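Apical membrane antigen AMA1 (Toxoplasma gondii ME49, PDB 4YIV) takes part in host-cell invasion as an essential microneme protein of the moving junction, the ring formed between parasite and host-cell membranes. Local coordinates at residues C266-D279 with P291-Y303. Sequence-based numbering, arbitrary orientation.
Sequences CWVKTFENDGVASD and PHSGGVGRNYGFY. With CO (cobalt (II) ion), chain G.
Arg298 lays its guanidinium over Gly275 CA. Just past the end of helix 263-272, Asn273 OD1 accepts from Gly275 N in an Asx turn. The helix packs on the antiparallel sheet that contains strand 300-305, consistent with the PAN fold of AMA1; the axes of helix 266-272 and strand 300-303 approach to 7.9 Å, nearly antiparallel (164°). Arg298 extends with CG anti to the backbone N (chi1 -169°) and bends at chi3, which brings NH1 to Asp274 OD1 in the guanidinium plane, a salt bridge of 3.1 Å. The same NH1 reaches Asn273 OD1 from above its carbonyl plane at 2.9 Å, on the face opposite Gly275 N. Asn273 ND2 in turn donates almost straight to Arg298 O (3.1 Å) and also to Lys269 O; bonds at both OD1 and ND2 fix the rotation of the amide.

Further along, Asn299 OD1 takes Ala277 N in its carbonyl plane at 2.9 Å, and Ala277 CB rests against Val296 O. On the side of the helix facing the sheet, Thr270 CG2 packs on Gly301 N and CA, and Cys266, disulfide-bonded to Cys313 of the neighbouring strand 311-316, sets its SG against Tyr303 N. His292 NE2 binds cobalt(II) together with Asp44. Next in the chain, Ser293 OG makes an ST turn with Gly295 N and donates to the syn lone pair of Asp279 OD1 at 2.7 Å, while Ser293 N meets that oxygen from above the carboxylate plane.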
# COMPACT_ATOMS: atom_id res chain seq x y z
N CYS A 266 -14.06 0.56 6.12
CA CYS A 266 -14.06 0.34 4.70
C CYS A 266 -12.64 0.40 4.16
O CYS A 266 -12.25 -0.44 3.40
CB CYS A 266 -14.94 1.35 3.99
SG CYS A 266 -15.20 1.07 2.25
N TRP A 267 -11.89 1.40 4.58
CA TRP A 267 -10.52 1.58 4.15
C TRP A 267 -9.72 0.34 4.51
O TRP A 267 -8.96 -0.17 3.68
CB TRP A 267 -9.94 2.85 4.79
CG TRP A 267 -8.44 2.95 4.65
CD1 TRP A 267 -7.73 3.25 3.51
CD2 TRP A 267 -7.46 2.79 5.70
NE1 TRP A 267 -6.39 3.26 3.79
CE2 TRP A 267 -6.19 3.00 5.11
CE3 TRP A 267 -7.53 2.51 7.05
CZ2 TRP A 267 -5.01 2.91 5.84
CZ3 TRP A 267 -6.35 2.43 7.77
CH2 TRP A 267 -5.11 2.62 7.16
N VAL A 268 -9.92 -0.17 5.71
CA VAL A 268 -9.23 -1.40 6.14
C VAL A 268 -9.63 -2.58 5.25
O VAL A 268 -8.77 -3.38 4.85
CB VAL A 268 -9.54 -1.74 7.60
CG1 VAL A 268 -9.03 -3.17 7.94
CG2 VAL A 268 -8.93 -0.72 8.51
N LYS A 269 -10.92 -2.66 4.91
CA LYS A 269 -11.41 -3.75 4.07
C LYS A 269 -10.78 -3.77 2.69
O LYS A 269 -10.57 -4.85 2.12
CB LYS A 269 -12.96 -3.69 3.92
CG LYS A 269 -13.80 -4.26 5.10
CD LYS A 269 -15.32 -4.28 4.74
CE LYS A 269 -16.16 -4.91 5.83
NZ LYS A 269 -15.86 -6.37 5.99
N THR A 270 -10.42 -2.61 2.12
CA THR A 270 -9.85 -2.65 0.78
C THR A 270 -8.48 -3.33 0.81
O THR A 270 -8.05 -3.89 -0.19
CB THR A 270 -9.72 -1.22 0.14
OG1 THR A 270 -8.79 -0.42 0.89
CG2 THR A 270 -11.08 -0.52 0.14
N PHE A 271 -7.81 -3.31 1.98
CA PHE A 271 -6.54 -4.00 2.17
C PHE A 271 -6.67 -5.44 2.66
O PHE A 271 -5.87 -6.31 2.31
CB PHE A 271 -5.68 -3.24 3.18
CG PHE A 271 -4.33 -3.84 3.43
CD1 PHE A 271 -3.33 -3.80 2.48
CD2 PHE A 271 -4.06 -4.44 4.65
CE1 PHE A 271 -2.09 -4.35 2.74
CE2 PHE A 271 -2.84 -5.00 4.92
CZ PHE A 271 -1.84 -4.95 3.96
N GLU A 272 -7.64 -5.69 3.53
CA GLU A 272 -7.69 -6.97 4.24
C GLU A 272 -8.69 -7.98 3.66
O GLU A 272 -8.68 -9.14 4.07
CB GLU A 272 -7.98 -6.72 5.73
CG GLU A 272 -6.86 -5.96 6.44
CD GLU A 272 -6.93 -6.04 7.95
OE1 GLU A 272 -5.96 -5.61 8.63
OE2 GLU A 272 -7.97 -6.53 8.46
N ASN A 273 -9.51 -7.59 2.68
CA ASN A 273 -10.49 -8.53 2.15
C ASN A 273 -9.78 -9.64 1.38
O ASN A 273 -8.66 -9.46 0.87
CB ASN A 273 -11.51 -7.81 1.27
CG ASN A 273 -10.99 -7.53 -0.12
OD1 ASN A 273 -10.94 -8.42 -0.98
ND2 ASN A 273 -10.59 -6.29 -0.36
N ASP A 274 -10.40 -10.81 1.28
CA ASP A 274 -9.68 -11.99 0.75
C ASP A 274 -9.35 -11.94 -0.73
O ASP A 274 -8.61 -12.80 -1.25
CB ASP A 274 -10.47 -13.26 1.07
CG ASP A 274 -11.61 -13.53 0.07
OD1 ASP A 274 -12.31 -12.61 -0.41
OD2 ASP A 274 -11.80 -14.72 -0.23
N GLY A 275 -9.83 -10.91 -1.41
CA GLY A 275 -9.64 -10.76 -2.83
C GLY A 275 -8.54 -9.75 -3.23
O GLY A 275 -8.19 -9.61 -4.40
N VAL A 276 -7.97 -9.06 -2.26
CA VAL A 276 -6.88 -8.09 -2.51
C VAL A 276 -5.69 -8.75 -3.20
O VAL A 276 -5.37 -9.91 -2.93
CB VAL A 276 -6.39 -7.42 -1.18
CG1 VAL A 276 -5.77 -8.48 -0.30
CG2 VAL A 276 -5.35 -6.30 -1.42
N ALA A 277 -5.01 -8.03 -4.09
CA ALA A 277 -3.81 -8.56 -4.74
C ALA A 277 -2.84 -9.08 -3.72
O ALA A 277 -2.43 -8.36 -2.82
CB ALA A 277 -3.14 -7.50 -5.57
N SER A 278 -2.47 -10.35 -3.84
CA SER A 278 -1.58 -10.97 -2.90
C SER A 278 -0.83 -12.11 -3.56
O SER A 278 -1.35 -12.84 -4.40
CB SER A 278 -2.31 -11.46 -1.66
OG SER A 278 -1.39 -12.13 -0.81
N ASP A 279 0.43 -12.23 -3.18
CA ASP A 279 1.35 -13.15 -3.86
C ASP A 279 1.66 -14.39 -2.98
O ASP A 279 2.62 -15.11 -3.23
CB ASP A 279 2.66 -12.43 -4.21
CG ASP A 279 2.46 -11.26 -5.20
OD1 ASP A 279 1.36 -11.17 -5.81
OD2 ASP A 279 3.41 -10.44 -5.37
N PRO A 291 0.93 -17.33 -8.54
CA PRO A 291 1.27 -16.83 -7.21
C PRO A 291 1.90 -15.44 -7.34
O PRO A 291 2.46 -14.96 -6.36
CB PRO A 291 2.28 -17.85 -6.69
CG PRO A 291 3.07 -18.18 -7.91
CD PRO A 291 2.04 -18.14 -9.10
N HIS A 292 1.86 -14.88 -8.55
CA HIS A 292 2.26 -13.51 -8.85
C HIS A 292 1.00 -12.76 -9.29
O HIS A 292 0.60 -12.85 -10.44
CB HIS A 292 3.35 -13.44 -9.94
CG HIS A 292 4.61 -14.16 -9.59
ND1 HIS A 292 4.65 -15.51 -9.34
CD2 HIS A 292 5.88 -13.71 -9.46
CE1 HIS A 292 5.89 -15.87 -9.05
NE2 HIS A 292 6.66 -14.79 -9.11
N SER A 293 0.39 -12.01 -8.38
CA SER A 293 -0.86 -11.29 -8.66
C SER A 293 -0.70 -10.25 -9.75
O SER A 293 -1.67 -9.89 -10.40
CB SER A 293 -1.38 -10.59 -7.38
OG SER A 293 -0.46 -9.57 -7.00
N GLY A 294 0.52 -9.75 -9.92
CA GLY A 294 0.77 -8.60 -10.76
C GLY A 294 0.00 -7.35 -10.37
O GLY A 294 -0.11 -6.41 -11.17
N GLY A 295 -0.57 -7.32 -9.17
CA GLY A 295 -1.35 -6.15 -8.74
C GLY A 295 -2.83 -6.26 -9.01
O GLY A 295 -3.60 -5.36 -8.68
N VAL A 296 -3.24 -7.37 -9.64
CA VAL A 296 -4.64 -7.63 -9.91
C VAL A 296 -5.35 -8.11 -8.67
O VAL A 296 -4.86 -9.01 -7.99
CB VAL A 296 -4.80 -8.71 -11.02
CG1 VAL A 296 -6.29 -8.94 -11.33
CG2 VAL A 296 -4.01 -8.31 -12.29
N GLY A 297 -6.54 -7.59 -8.40
CA GLY A 297 -7.24 -7.96 -7.20
C GLY A 297 -8.31 -6.97 -6.78
O GLY A 297 -8.46 -5.92 -7.41
N ARG A 298 -9.08 -7.32 -5.76
CA ARG A 298 -10.18 -6.50 -5.27
C ARG A 298 -9.54 -5.48 -4.36
O ARG A 298 -9.63 -5.56 -3.17
CB ARG A 298 -11.14 -7.39 -4.49
CG ARG A 298 -12.45 -6.73 -4.13
CD ARG A 298 -13.34 -7.58 -3.25
NE ARG A 298 -13.74 -8.83 -3.85
CZ ARG A 298 -13.55 -10.03 -3.31
NH1 ARG A 298 -13.00 -10.17 -2.13
NH2 ARG A 298 -13.96 -11.08 -3.96
N ASN A 299 -8.89 -4.53 -4.99
CA ASN A 299 -8.07 -3.50 -4.35
C ASN A 299 -8.76 -2.17 -4.09
O ASN A 299 -8.17 -1.28 -3.45
CB ASN A 299 -6.86 -3.18 -5.22
CG ASN A 299 -6.02 -4.38 -5.53
OD1 ASN A 299 -5.95 -5.33 -4.75
ND2 ASN A 299 -5.33 -4.32 -6.65
N TYR A 300 -10.00 -2.04 -4.56
CA TYR A 300 -10.65 -0.74 -4.71
C TYR A 300 -11.95 -0.73 -3.99
O TYR A 300 -12.70 -1.72 -3.97
CB TYR A 300 -10.88 -0.44 -6.21
CG TYR A 300 -9.66 -0.65 -7.02
CD1 TYR A 300 -8.65 0.31 -7.02
CD2 TYR A 300 -9.47 -1.80 -7.76
CE1 TYR A 300 -7.53 0.13 -7.71
CE2 TYR A 300 -8.32 -1.99 -8.47
CZ TYR A 300 -7.36 -1.00 -8.45
OH TYR A 300 -6.19 -1.15 -9.14
N GLY A 301 -12.26 0.39 -3.35
CA GLY A 301 -13.54 0.46 -2.70
C GLY A 301 -13.97 1.85 -2.32
O GLY A 301 -13.18 2.81 -2.44
N PHE A 302 -15.22 1.96 -1.90
CA PHE A 302 -15.66 3.20 -1.26
C PHE A 302 -16.71 3.02 -0.20
O PHE A 302 -17.54 2.11 -0.22
CB PHE A 302 -16.18 4.22 -2.30
CG PHE A 302 -17.28 3.71 -3.21
CD1 PHE A 302 -18.62 3.77 -2.83
CD2 PHE A 302 -16.96 3.20 -4.47
CE1 PHE A 302 -19.63 3.33 -3.71
CE2 PHE A 302 -17.96 2.78 -5.35
CZ PHE A 302 -19.29 2.85 -4.97
N TYR A 303 -16.60 3.93 0.76
CA TYR A 303 -17.61 4.13 1.74
C TYR A 303 -18.72 5.00 1.15
O TYR A 303 -18.44 5.94 0.40
CB TYR A 303 -17.00 4.79 2.95
CG TYR A 303 -18.02 5.16 3.96
CD1 TYR A 303 -18.66 6.38 3.90
CD2 TYR A 303 -18.34 4.28 4.99
CE1 TYR A 303 -19.59 6.73 4.82
CE2 TYR A 303 -19.30 4.63 5.91
CZ TYR A 303 -19.91 5.87 5.82
OH TYR A 303 -20.86 6.27 6.72
CO CO G . 8.27 -15.97 -7.85
O HOH W 1 3.08 -10.20 -8.22
O HOH W 2 8.17 -14.27 -6.21